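Local coordinates for beta-lactamase/D-alanine Carboxypeptidase (Yersinia pestis, PDB 3RJU), which probably acts as a serine beta-lactamase or D-alanine carboxypeptidase, hydrolysing beta-lactam antibiotics or D-alanine-ended cell-wall peptides, at residues M240-A245 and A250-A255; I71-A76 and K256-L261; K65-E70 and D185-P190; W287-P292 and G298-T303; L4-I9 and N33-N38. One frame throughout, in Å; residues are numbered along the deposited sequence.

Interaction 1: residues M240-A245 and A250-A255; sequences MQQFLA and APKRSA
Lys252 runs alongside Phe243 in the same sense, and the aliphatic end of the lysine lies over one face of the ring. The evidence for a CH-pi contact is that CE of Lys252 stands 3.9 Å from the centroid of the Phe243 ring, only 25° off the ring normal. In Lys252 a chi1 of 58° sets CG between the backbone N and the carbonyl carbon. From there the chain is fully extended, which carries NZ to the rim near CZ of Phe243, where it makes salt bridges with Glu258 and Glu70. CB of Ala255 adds to the packed part, 4.0 Å from CD1 of Phe243. The backbones are joined beside it, where Lys252 N donates to Gln242 O over 2.8 Å. Gln242 was modelled in two conformations, so the very short approaches of its amide to the lysine are doubtful; in the conformer described NE2 bonds to Trp239 O. Toward solvent the contact is looser: exposed Pro251 meets Ala245 at about van der Waals distance, CD of Pro251 to CB of Ala245 at 4.0 Å. Each segment holds a type I turn, Gln241 to Leu244 and Lys252 to Ala255. The whole is a compact connection between helices 233-241 and 255-258, within the alpha/beta fold shared by serine beta-lactamases and penicillin-binding proteins.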
# COMPACT_ATOMS: atom_id res chain seq x y z
N MSE A 240 -5.78 5.91 7.85
CA MSE A 240 -6.94 5.79 6.99
C MSE A 240 -7.94 6.92 7.27
O MSE A 240 -8.61 7.42 6.36
CB MSE A 240 -7.59 4.42 7.20
CG MSE A 240 -8.76 4.18 6.28
SE MSE A 240 -9.32 2.31 6.19
CE MSE A 240 -10.01 2.12 8.00
N GLN A 241 -8.05 7.33 8.53
CA GLN A 241 -9.01 8.35 8.94
C GLN A 241 -8.83 9.67 8.18
O GLN A 241 -9.79 10.40 7.96
CB GLN A 241 -8.91 8.62 10.46
CG GLN A 241 -9.91 9.67 11.01
CD GLN A 241 -11.34 9.20 10.90
OE1 GLN A 241 -11.80 8.40 11.72
NE2 GLN A 241 -12.05 9.67 9.88
N GLN A 242 -7.60 9.98 7.76
CA GLN A 242 -7.37 11.27 7.09
C GLN A 242 -8.05 11.37 5.73
O GLN A 242 -8.17 12.47 5.18
CB GLN A 242 -5.89 11.70 7.01
CG GLN A 242 -4.83 10.67 7.32
CD GLN A 242 -3.59 10.79 6.44
OE1 GLN A 242 -2.94 11.85 6.34
NE2 GLN A 242 -3.25 9.71 5.78
N PHE A 243 -8.52 10.25 5.19
CA PHE A 243 -9.26 10.29 3.91
C PHE A 243 -10.76 10.46 4.07
O PHE A 243 -11.48 10.62 3.08
CB PHE A 243 -8.97 9.04 3.06
CG PHE A 243 -7.51 8.87 2.72
CD1 PHE A 243 -6.99 9.43 1.56
CD2 PHE A 243 -6.66 8.17 3.56
CE1 PHE A 243 -5.64 9.29 1.25
CE2 PHE A 243 -5.32 8.02 3.25
CZ PHE A 243 -4.81 8.56 2.09
N LEU A 244 -11.24 10.44 5.31
CA LEU A 244 -12.67 10.30 5.59
C LEU A 244 -13.12 11.43 6.49
O LEU A 244 -12.46 11.73 7.47
CB LEU A 244 -12.93 8.97 6.31
CG LEU A 244 -12.40 7.74 5.56
CD1 LEU A 244 -12.59 6.47 6.40
CD2 LEU A 244 -13.11 7.62 4.23
N ALA A 245 -14.27 12.03 6.19
CA ALA A 245 -14.81 13.06 7.06
C ALA A 245 -15.51 12.45 8.28
O ALA A 245 -16.10 11.36 8.21
CB ALA A 245 -15.77 13.96 6.30
N ALA A 250 -12.29 17.16 8.92
CA ALA A 250 -12.43 17.02 7.49
C ALA A 250 -11.25 16.17 7.04
O ALA A 250 -10.28 16.00 7.78
CB ALA A 250 -12.38 18.39 6.82
N PRO A 251 -11.32 15.63 5.82
CA PRO A 251 -10.14 14.92 5.30
C PRO A 251 -8.93 15.84 5.20
O PRO A 251 -9.08 17.07 5.07
CB PRO A 251 -10.58 14.49 3.90
CG PRO A 251 -12.09 14.46 3.98
CD PRO A 251 -12.45 15.59 4.88
N LYS A 252 -7.74 15.24 5.23
CA LYS A 252 -6.50 16.00 5.07
C LYS A 252 -6.51 16.77 3.75
O LYS A 252 -7.15 16.35 2.77
CB LYS A 252 -5.27 15.09 5.16
CG LYS A 252 -5.27 13.97 4.11
CD LYS A 252 -4.03 13.06 4.23
CE LYS A 252 -4.10 11.88 3.27
NZ LYS A 252 -2.89 11.02 3.38
N ARG A 253 -5.77 17.87 3.73
CA ARG A 253 -5.72 18.76 2.58
C ARG A 253 -5.38 18.05 1.27
O ARG A 253 -5.95 18.34 0.23
CB ARG A 253 -4.72 19.90 2.86
CG ARG A 253 -4.59 20.89 1.71
CD ARG A 253 -3.88 22.16 2.16
NE ARG A 253 -2.46 21.94 2.42
CZ ARG A 253 -1.53 21.99 1.46
NH1 ARG A 253 -1.88 22.25 0.21
NH2 ARG A 253 -0.25 21.79 1.76
N SER A 254 -4.45 17.11 1.33
CA SER A 254 -3.98 16.43 0.12
C SER A 254 -4.75 15.16 -0.23
O SER A 254 -4.35 14.45 -1.16
CB SER A 254 -2.51 16.04 0.27
OG SER A 254 -2.34 15.15 1.36
N ALA A 255 -5.83 14.84 0.49
CA ALA A 255 -6.50 13.54 0.26
C ALA A 255 -7.00 13.38 -1.17
O ALA A 255 -6.81 12.32 -1.78
CB ALA A 255 -7.67 13.34 1.23

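Interaction 2: residues I71-A76 and K256-L261; sequences IMVKLA and KREQAL
Arg257 reaches across to Val73 twice, once at the root of its side chain and once near the tip. Its CB starts 3.8 Å from CG1 of Val73. The first torsion, chi1 -79°, sets CG anti to the carbonyl carbon, and the chain then bends at chi3 (-87°). CG, CD and NE therefore arch past the valine, and the guanidinium folds back toward it, with NH1 of Arg257 3.5 Å from CG1 of Val73. That methyl approaches the flat group obliquely. NH1 also donates to a water at 3.1 Å, and the same water donates to the carbonyl O of Val73 at 2.9 Å. The polar link between the two segments is thus indirect, running to a backbone oxygen of the helix. The other terminal nitrogen, NH2, has a long, weak ion pair with Asp77, and lies close to the like charge of Arg253. Helix 64-77, which receives these contacts, begins in a probable SxxK motif of the serine beta-lactamase fold; the short helix 255-258 meets it here well beyond that end. Deeper in, Val73 turns toward Glu258, whose CG lies 4.0 Å from CG1 of the valine. The glutamate is extended beyond CG, and its carboxylate is held by partners outside both segments: OE1 by Lys252 and OE2 by Ser254. Lys74 passes at the side, CE 4.3 Å from OE2 of Glu258, while its NZ pairs with Glu70.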
# COMPACT_ATOMS: atom_id res chain seq x y z
N ILE A 71 3.72 10.83 -0.05
CA ILE A 71 4.92 11.66 0.06
C ILE A 71 5.21 12.40 -1.25
O ILE A 71 5.53 13.59 -1.22
CB ILE A 71 6.12 10.82 0.54
CG1 ILE A 71 5.87 10.39 1.99
CG2 ILE A 71 7.44 11.61 0.42
CD1 ILE A 71 6.85 9.37 2.51
N MSE A 72 5.08 11.72 -2.38
CA MSE A 72 5.26 12.39 -3.67
C MSE A 72 4.28 13.56 -3.81
O MSE A 72 4.67 14.67 -4.20
CB MSE A 72 5.08 11.41 -4.83
CG MSE A 72 5.29 12.06 -6.19
SE MSE A 72 4.83 10.84 -7.64
CE MSE A 72 2.94 10.60 -7.22
N VAL A 73 3.01 13.33 -3.50
CA VAL A 73 2.00 14.38 -3.62
C VAL A 73 2.30 15.55 -2.67
O VAL A 73 2.19 16.72 -3.06
CB VAL A 73 0.59 13.79 -3.39
CG1 VAL A 73 -0.44 14.87 -3.15
CG2 VAL A 73 0.20 12.91 -4.58
N LYS A 74 2.70 15.24 -1.44
CA LYS A 74 3.04 16.31 -0.51
C LYS A 74 4.26 17.10 -0.96
O LYS A 74 4.25 18.35 -0.94
CB LYS A 74 3.20 15.76 0.90
CG LYS A 74 1.86 15.34 1.49
CD LYS A 74 2.00 14.70 2.83
CE LYS A 74 0.66 14.74 3.56
NZ LYS A 74 0.80 14.04 4.85
N LEU A 75 5.29 16.41 -1.44
CA LEU A 75 6.48 17.11 -1.95
C LEU A 75 6.16 17.94 -3.20
O LEU A 75 6.76 19.00 -3.43
CB LEU A 75 7.63 16.13 -2.24
CG LEU A 75 8.28 15.51 -1.01
CD1 LEU A 75 9.36 14.51 -1.45
CD2 LEU A 75 8.88 16.56 -0.10
N ALA A 76 5.22 17.47 -4.02
CA ALA A 76 4.80 18.24 -5.19
C ALA A 76 4.09 19.51 -4.75
O ALA A 76 4.32 20.59 -5.31
CB ALA A 76 3.89 17.40 -6.09
N LYS A 256 -7.62 14.42 -1.70
CA LYS A 256 -8.15 14.35 -3.06
C LYS A 256 -7.04 14.23 -4.10
O LYS A 256 -7.18 13.48 -5.06
CB LYS A 256 -9.10 15.50 -3.37
CG LYS A 256 -10.47 15.27 -2.75
CD LYS A 256 -11.42 16.42 -2.98
CE LYS A 256 -12.81 16.08 -2.44
NZ LYS A 256 -13.72 17.26 -2.41
N ARG A 257 -5.95 14.96 -3.90
CA ARG A 257 -4.83 14.84 -4.84
C ARG A 257 -4.22 13.45 -4.74
O ARG A 257 -3.83 12.86 -5.75
CB ARG A 257 -3.77 15.92 -4.58
CG ARG A 257 -4.15 17.28 -5.15
CD ARG A 257 -3.09 18.33 -4.85
NE ARG A 257 -3.32 18.95 -3.54
CZ ARG A 257 -2.51 18.86 -2.49
NH1 ARG A 257 -1.38 18.14 -2.56
NH2 ARG A 257 -2.85 19.47 -1.37
N GLU A 258 -4.16 12.90 -3.54
CA GLU A 258 -3.58 11.57 -3.38
C GLU A 258 -4.39 10.52 -4.09
O GLU A 258 -3.83 9.52 -4.55
CB GLU A 258 -3.44 11.20 -1.92
CG GLU A 258 -2.30 11.94 -1.22
CD GLU A 258 -2.25 11.64 0.26
OE1 GLU A 258 -2.41 10.47 0.64
OE2 GLU A 258 -2.05 12.60 1.04
N GLN A 259 -5.70 10.74 -4.18
CA GLN A 259 -6.62 9.75 -4.76
C GLN A 259 -7.05 10.09 -6.18
O GLN A 259 -7.96 9.46 -6.73
CB GLN A 259 -7.83 9.54 -3.83
CG GLN A 259 -7.40 8.93 -2.52
CD GLN A 259 -8.56 8.45 -1.67
OE1 GLN A 259 -9.57 9.14 -1.53
NE2 GLN A 259 -8.41 7.26 -1.09
N ALA A 260 -6.37 11.06 -6.78
CA ALA A 260 -6.66 11.42 -8.17
C ALA A 260 -6.36 10.25 -9.09
O ALA A 260 -5.38 9.51 -8.91
CB ALA A 260 -5.83 12.64 -8.58
N LEU A 261 -7.21 10.08 -10.10
CA LEU A 261 -7.04 8.99 -11.04
C LEU A 261 -6.39 9.49 -12.31
O LEU A 261 -6.75 10.55 -12.82
CB LEU A 261 -8.39 8.38 -11.36
CG LEU A 261 -9.03 7.79 -10.10
CD1 LEU A 261 -10.43 7.38 -10.43
CD2 LEU A 261 -8.22 6.61 -9.58
O HOH W 1 0.36 17.57 -5.08

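Interaction 3: residues K65-E70 and D185-P190; sequences KLMTSE and DKITAP
Ile187 pushes its CD1 methyl between Met67 and Glu70, two residues that sit almost one turn apart on helix 64-77. Its chi1 of -60° places CG1 anti to the carbonyl carbon, and an anti chi2 extends CD1 straight on to lie 3.6 Å from CB of Met67. The selenomethionine crosses it obliquely with an extended chain, so CB and CG do the touching and SE runs on past. Glu70 comes from the opposite direction. With chi1 at 172° its CG points away from the backbone N, and the extended chain brings OE1 to within 3.3 Å of CD1 of Ile187. This is carbon against oxygen, with no hydrogen bond between the segments. The carboxylate is held elsewhere, OE1 by Trp239 and OE2 by Lys74 and Lys252, and the two lysines would favour its charged form. Helix 179-191 has a wider, pi-type turn at 185-188, which includes Ile187. The segment axes pass 10.4 Å apart at 115°, a steep crossing bridged by few side chains. Trp239 also touches both Met67 and Ile187. The contact lies on the helix that carries Lys65 of a probable SxxK motif, typical of serine beta-lactamases and penicillin-binding proteins.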
# COMPACT_ATOMS: atom_id res chain seq x y z
N LYS A 65 2.91 1.44 -0.80
CA LYS A 65 2.90 2.26 -2.02
C LYS A 65 2.00 3.49 -1.90
O LYS A 65 2.31 4.53 -2.47
CB LYS A 65 2.45 1.42 -3.21
CG LYS A 65 3.43 0.31 -3.57
CD LYS A 65 3.00 -0.42 -4.83
CE LYS A 65 4.05 -1.42 -5.31
NZ LYS A 65 4.26 -2.55 -4.34
N LEU A 66 0.91 3.37 -1.15
CA LEU A 66 0.02 4.54 -0.93
C LEU A 66 0.73 5.64 -0.17
O LEU A 66 0.49 6.83 -0.39
CB LEU A 66 -1.25 4.13 -0.18
CG LEU A 66 -2.06 2.98 -0.81
CD1 LEU A 66 -3.33 2.76 0.03
CD2 LEU A 66 -2.39 3.32 -2.26
N MSE A 67 1.61 5.25 0.74
CA MSE A 67 2.40 6.23 1.49
C MSE A 67 3.50 6.85 0.62
O MSE A 67 3.80 8.03 0.74
CB MSE A 67 2.96 5.61 2.77
CG MSE A 67 1.84 5.19 3.72
SE MSE A 67 2.42 4.47 5.40
CE MSE A 67 0.68 3.81 6.04
N THR A 68 4.13 6.05 -0.24
CA THR A 68 5.11 6.60 -1.18
C THR A 68 4.44 7.65 -2.06
O THR A 68 4.96 8.75 -2.24
CB THR A 68 5.71 5.51 -2.05
OG1 THR A 68 6.08 4.41 -1.19
CG2 THR A 68 6.95 6.03 -2.79
N SER A 69 3.27 7.32 -2.62
CA SER A 69 2.55 8.31 -3.42
C SER A 69 2.09 9.52 -2.60
O SER A 69 2.10 10.65 -3.09
CB SER A 69 1.38 7.66 -4.17
OG SER A 69 1.90 6.99 -5.31
N GLU A 70 1.72 9.28 -1.34
CA GLU A 70 1.37 10.38 -0.44
C GLU A 70 2.53 11.37 -0.31
O GLU A 70 2.36 12.59 -0.43
CB GLU A 70 0.99 9.87 0.96
CG GLU A 70 0.80 11.03 1.96
CD GLU A 70 0.23 10.64 3.30
OE1 GLU A 70 0.18 9.46 3.59
OE2 GLU A 70 -0.13 11.55 4.10
N ASP A 185 8.62 12.48 8.86
CA ASP A 185 8.25 13.90 8.87
C ASP A 185 6.94 14.23 8.16
O ASP A 185 6.19 15.13 8.60
CB ASP A 185 9.38 14.77 8.27
CG ASP A 185 10.67 14.67 9.07
OD1 ASP A 185 10.63 14.17 10.21
OD2 ASP A 185 11.72 15.11 8.54
N LYS A 186 6.66 13.52 7.07
CA LYS A 186 5.45 13.79 6.28
C LYS A 186 4.24 12.97 6.72
O LYS A 186 3.11 13.39 6.48
CB LYS A 186 5.70 13.55 4.78
CG LYS A 186 6.61 14.58 4.11
CD LYS A 186 6.07 15.97 4.32
CE LYS A 186 6.53 16.92 3.23
NZ LYS A 186 5.97 18.28 3.46
N ILE A 187 4.47 11.81 7.33
CA ILE A 187 3.35 10.92 7.63
C ILE A 187 3.23 10.51 9.10
O ILE A 187 2.23 10.84 9.76
CB ILE A 187 3.40 9.64 6.77
CG1 ILE A 187 3.32 10.00 5.29
CG2 ILE A 187 2.24 8.72 7.15
CD1 ILE A 187 3.33 8.79 4.34
N THR A 188 4.21 9.77 9.60
CA THR A 188 4.01 9.10 10.88
C THR A 188 4.11 10.02 12.10
O THR A 188 3.34 9.87 13.05
CB THR A 188 4.96 7.88 11.04
OG1 THR A 188 6.32 8.32 11.18
CG2 THR A 188 4.83 6.94 9.83
N ALA A 189 5.05 10.96 12.12
CA ALA A 189 5.16 11.84 13.27
C ALA A 189 3.93 12.75 13.46
O ALA A 189 3.41 12.86 14.58
CB ALA A 189 6.48 12.64 13.25
N PRO A 190 3.45 13.38 12.37
CA PRO A 190 2.27 14.24 12.56
C PRO A 190 1.03 13.47 13.03
O PRO A 190 0.17 14.05 13.69
CB PRO A 190 2.02 14.82 11.16
CG PRO A 190 3.38 14.78 10.51
CD PRO A 190 4.04 13.54 11.03

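Interaction 4: residues W287-P292 and G298-T303; sequences WVYMAP and GIMQKT
Met300 curls across the neighbouring strand and overlaps both Trp287 and Tyr289, set roughly perpendicular to both. Bends at chi2 (-70°) and chi3 fold the selenomethionine back, so that its CE methyl lies 3.5 Å from CB of Trp287 and approaches the indole obliquely. SE of Met300 meets CB of Tyr289 at 3.8 Å. It also makes a Met-aromatic contact with the Tyr289 ring, whose centroid is 5.1 Å away, in an oblique position, 70° off the ring normal. On the other face of the sheet Gln301 lies alongside Val288. Its NE2 is 3.6 Å from CG1 of the valine and equally near SE of Met290, whose chain runs across that of the glutamine. Farther out CE of Met290 packs on CG2 of Ile299 at 4.0 Å. The backbone fixes this register: Val288 with Gln301 and Met290 with Ile299 are antiparallel hydrogen-bonded pairs, each joined by two backbone N-H...O bonds, while Tyr289 with Met300 between them is a non-hydrogen-bonded pair. Strands 288-290 and 299-306 thereby form a beta hairpin. In the large antiparallel sheet 299-306 pairs on its other side with 309-316, and 288-290 with 282-284. Helix 336-349 covers the Met290 and Ile299 face. Toward helix 64-77, Trp287 touches Leu66, and Lys302, which probably belongs to the family's K(T/S)G-type motif, lies beside Lys65.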
# COMPACT_ATOMS: atom_id res chain seq x y z
N TRP A 287 -3.24 3.88 -5.56
CA TRP A 287 -4.67 3.58 -5.43
C TRP A 287 -5.21 2.97 -6.71
O TRP A 287 -4.80 3.35 -7.82
CB TRP A 287 -5.46 4.86 -5.13
CG TRP A 287 -5.17 5.42 -3.79
CD1 TRP A 287 -4.30 6.44 -3.48
CD2 TRP A 287 -5.77 5.01 -2.55
NE1 TRP A 287 -4.32 6.67 -2.11
CE2 TRP A 287 -5.21 5.80 -1.53
CE3 TRP A 287 -6.72 4.02 -2.21
CZ2 TRP A 287 -5.59 5.67 -0.19
CZ3 TRP A 287 -7.08 3.89 -0.88
CH2 TRP A 287 -6.52 4.71 0.11
N VAL A 288 -6.15 2.05 -6.55
CA VAL A 288 -6.85 1.44 -7.66
C VAL A 288 -8.34 1.68 -7.47
O VAL A 288 -8.86 1.46 -6.36
CB VAL A 288 -6.57 -0.08 -7.71
CG1 VAL A 288 -7.49 -0.80 -8.75
CG2 VAL A 288 -5.10 -0.33 -8.02
N TYR A 289 -9.01 2.09 -8.54
CA TYR A 289 -10.44 2.35 -8.47
C TYR A 289 -11.21 1.25 -9.19
O TYR A 289 -10.86 0.88 -10.31
CB TYR A 289 -10.80 3.70 -9.09
CG TYR A 289 -12.28 3.95 -9.18
CD1 TYR A 289 -13.03 4.19 -8.04
CD2 TYR A 289 -12.94 3.95 -10.41
CE1 TYR A 289 -14.40 4.42 -8.11
CE2 TYR A 289 -14.32 4.17 -10.50
CZ TYR A 289 -15.03 4.42 -9.34
OH TYR A 289 -16.39 4.64 -9.40
N MSE A 290 -12.24 0.74 -8.52
CA MSE A 290 -13.17 -0.21 -9.13
C MSE A 290 -14.53 0.45 -9.20
O MSE A 290 -15.06 0.89 -8.17
CB MSE A 290 -13.25 -1.50 -8.29
CG MSE A 290 -11.89 -2.18 -8.10
SE MSE A 290 -11.96 -3.90 -7.23
CE MSE A 290 -12.94 -3.43 -5.63
N ALA A 291 -15.08 0.55 -10.41
CA ALA A 291 -16.39 1.17 -10.57
C ALA A 291 -17.50 0.29 -10.00
O ALA A 291 -17.33 -0.92 -9.88
CB ALA A 291 -16.67 1.44 -12.03
N PRO A 292 -18.66 0.90 -9.67
CA PRO A 292 -19.79 0.11 -9.17
C PRO A 292 -20.14 -0.98 -10.16
O PRO A 292 -20.17 -0.75 -11.37
CB PRO A 292 -20.94 1.12 -9.10
CG PRO A 292 -20.30 2.46 -9.19
CD PRO A 292 -18.99 2.32 -9.89
N GLY A 298 -18.64 1.88 -5.97
CA GLY A 298 -17.34 2.30 -6.47
C GLY A 298 -16.39 2.37 -5.29
O GLY A 298 -16.70 2.99 -4.28
N ILE A 299 -15.25 1.71 -5.43
CA ILE A 299 -14.34 1.50 -4.32
C ILE A 299 -12.92 1.92 -4.71
O ILE A 299 -12.44 1.56 -5.78
CB ILE A 299 -14.34 -0.00 -3.93
CG1 ILE A 299 -15.67 -0.37 -3.24
CG2 ILE A 299 -13.13 -0.35 -3.03
CD1 ILE A 299 -15.89 -1.87 -3.07
N MSE A 300 -12.29 2.69 -3.83
CA MSE A 300 -10.87 3.00 -3.90
C MSE A 300 -10.16 2.00 -3.01
O MSE A 300 -10.51 1.87 -1.82
CB MSE A 300 -10.59 4.42 -3.37
CG MSE A 300 -11.12 5.51 -4.25
SE MSE A 300 -10.12 5.62 -5.91
CE MSE A 300 -8.54 6.47 -5.25
N GLN A 301 -9.15 1.32 -3.54
CA GLN A 301 -8.54 0.24 -2.79
C GLN A 301 -7.06 0.02 -3.07
O GLN A 301 -6.50 0.57 -4.04
CB GLN A 301 -9.34 -1.08 -2.96
CG GLN A 301 -9.58 -1.53 -4.41
CD GLN A 301 -8.42 -2.34 -5.03
OE1 GLN A 301 -7.31 -2.40 -4.49
NE2 GLN A 301 -8.69 -2.97 -6.16
N LYS A 302 -6.42 -0.75 -2.20
CA LYS A 302 -5.06 -1.23 -2.44
C LYS A 302 -4.90 -2.58 -1.75
O LYS A 302 -5.38 -2.77 -0.63
CB LYS A 302 -4.01 -0.26 -1.87
CG LYS A 302 -2.56 -0.73 -2.14
CD LYS A 302 -2.22 -0.64 -3.65
CE LYS A 302 -0.88 -1.32 -4.00
NZ LYS A 302 -1.02 -2.79 -4.20
N THR A 303 -4.26 -3.50 -2.46
CA THR A 303 -3.98 -4.84 -1.97
C THR A 303 -2.51 -4.95 -1.52
O THR A 303 -1.64 -4.20 -1.96
CB THR A 303 -4.19 -5.88 -3.09
OG1 THR A 303 -3.37 -5.52 -4.22
CG2 THR A 303 -5.63 -5.93 -3.53

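Interaction 5: residues L4-I9 and N33-N38; sequences LLTSQI and NNQVVN
Thr6 fits against two residues of the edge strand, Gln35 and Val37: OG1 faces Gln35 alone, while CG2 is shared between Gln35 and Val37. With chi1 at -49° its OG1 sits anti to the carbonyl carbon and its CG2 anti to the backbone N, so the two branches spread along the strand. Toward Gln35 the side chains cross at a slant. OG1 of Thr6 comes 3.5 Å from CG of Gln35, while CG2 of the threonine lies 3.9 Å from CB of the same glutamine. The glutamine meets the helix through CB and CG, and its chain bends at chi2 (-46°) beyond them. No hydrogen bond joins the two segments. The hydroxyl of Thr6 is instead bonded to Ser1 OG and Asn2 O, in the chain just ahead of the helix. Against Val37 the arrangement differs: the threonine and valine side chains pass antiparallel, CG2 of Thr6 to CG2 of Val37 at 3.9 Å. The same valine methyl reaches the next residue of the helix, CA of Ser7, at 4.2 Å. Since Gln35 and Val37 are two apart on the strand, their CB atoms leave on the same side, the one facing the helix, whereas Val36 between them turns to the other and touches Gln237 of helix 233-241. Strand 35-42 is the outermost on its side of the large antiparallel sheet, hydrogen-bonded to 25-32, where Asp32 also touches Thr6. Helix 6-20 lies over the face of this strand that carries Gln35 and Val37, its Ile9 packing on helix 336-349.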
# COMPACT_ATOMS: atom_id res chain seq x y z
N LEU A 4 -26.60 3.31 14.50
CA LEU A 4 -27.31 2.29 15.25
C LEU A 4 -26.98 0.87 14.79
O LEU A 4 -27.14 -0.08 15.57
CB LEU A 4 -28.82 2.50 15.14
CG LEU A 4 -29.39 3.72 15.86
CD1 LEU A 4 -30.82 3.95 15.44
CD2 LEU A 4 -29.28 3.55 17.38
N LEU A 5 -26.53 0.73 13.54
CA LEU A 5 -26.30 -0.59 12.94
C LEU A 5 -24.85 -0.90 12.57
O LEU A 5 -24.53 -2.03 12.21
CB LEU A 5 -27.16 -0.75 11.68
CG LEU A 5 -28.67 -0.55 11.78
CD1 LEU A 5 -29.34 -0.85 10.44
CD2 LEU A 5 -29.28 -1.42 12.87
N THR A 6 -23.95 0.08 12.66
CA THR A 6 -22.60 -0.13 12.15
C THR A 6 -21.92 -1.38 12.72
O THR A 6 -21.38 -2.18 11.98
CB THR A 6 -21.71 1.08 12.45
OG1 THR A 6 -22.39 2.28 12.05
CG2 THR A 6 -20.39 0.98 11.71
N SER A 7 -21.92 -1.49 14.05
CA SER A 7 -21.30 -2.61 14.74
C SER A 7 -21.94 -3.96 14.30
O SER A 7 -21.25 -4.96 14.03
CB SER A 7 -21.49 -2.40 16.24
OG SER A 7 -20.92 -3.45 16.96
N GLN A 8 -23.27 -3.99 14.26
CA GLN A 8 -23.97 -5.20 13.84
C GLN A 8 -23.69 -5.59 12.37
O GLN A 8 -23.59 -6.78 12.04
CB GLN A 8 -25.48 -5.09 14.12
CG GLN A 8 -25.89 -5.12 15.61
CD GLN A 8 -25.65 -3.79 16.34
OE1 GLN A 8 -25.28 -2.79 15.73
NE2 GLN A 8 -25.88 -3.79 17.65
N ILE A 9 -23.55 -4.60 11.49
CA ILE A 9 -23.21 -4.89 10.11
C ILE A 9 -21.79 -5.47 10.04
O ILE A 9 -21.54 -6.47 9.34
CB ILE A 9 -23.35 -3.64 9.23
CG1 ILE A 9 -24.83 -3.24 9.11
CG2 ILE A 9 -22.73 -3.89 7.83
CD1 ILE A 9 -25.06 -1.83 8.51
N ASN A 33 -18.04 7.18 9.09
CA ASN A 33 -18.33 8.50 9.65
C ASN A 33 -17.80 8.60 11.09
O ASN A 33 -16.59 8.56 11.30
CB ASN A 33 -19.83 8.81 9.57
CG ASN A 33 -20.15 10.28 9.81
OD1 ASN A 33 -19.27 11.16 9.74
ND2 ASN A 33 -21.42 10.57 10.08
N ASN A 34 -18.69 8.73 12.07
CA ASN A 34 -18.22 8.86 13.45
C ASN A 34 -17.94 7.54 14.17
O ASN A 34 -17.49 7.54 15.32
CB ASN A 34 -19.19 9.69 14.28
CG ASN A 34 -19.33 11.08 13.73
OD1 ASN A 34 -18.34 11.80 13.59
ND2 ASN A 34 -20.55 11.46 13.39
N GLN A 35 -18.20 6.43 13.49
CA GLN A 35 -18.07 5.11 14.10
C GLN A 35 -16.73 4.51 13.77
O GLN A 35 -16.29 4.53 12.62
CB GLN A 35 -19.16 4.16 13.59
CG GLN A 35 -20.57 4.65 13.80
CD GLN A 35 -20.78 5.19 15.18
OE1 GLN A 35 -20.66 4.46 16.17
NE2 GLN A 35 -21.08 6.48 15.28
N VAL A 36 -16.06 3.97 14.78
CA VAL A 36 -14.89 3.14 14.57
C VAL A 36 -15.17 1.77 15.19
O VAL A 36 -15.47 1.68 16.38
CB VAL A 36 -13.62 3.75 15.19
CG1 VAL A 36 -12.43 2.77 15.07
CG2 VAL A 36 -13.31 5.09 14.52
N VAL A 37 -15.07 0.72 14.38
CA VAL A 37 -15.34 -0.64 14.85
C VAL A 37 -14.09 -1.46 14.59
O VAL A 37 -13.59 -1.53 13.46
CB VAL A 37 -16.55 -1.28 14.14
CG1 VAL A 37 -16.81 -2.69 14.68
CG2 VAL A 37 -17.80 -0.41 14.31
N ASN A 38 -13.54 -2.04 15.66
CA ASN A 38 -12.37 -2.90 15.58
C ASN A 38 -12.74 -4.32 15.93
O ASN A 38 -13.49 -4.54 16.88
CB ASN A 38 -11.29 -2.41 16.55
CG ASN A 38 -10.64 -1.14 16.09
OD1 ASN A 38 -9.94 -1.12 15.08
ND2 ASN A 38 -10.85 -0.06 16.83

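Interaction 5 comes first along the chain and lies outermost, its centre about 24 Å from the chain's centre, at the edge of the sheet. Interactions 2 and 3 share helix 64-77, alternate in their segments and have centres only 10 Å apart. Interaction 1 falls within the long span bridged by interaction 2 and reaches both through the salt bridges of Lys252. Interaction 4, last in the chain, belongs to the same large sheet as interaction 5, though their centres are 22 Å apart. Through Trp287 it touches interactions 1, 2 and 3, so helix 64-77 and the sheet meet beside the probable active-site motifs.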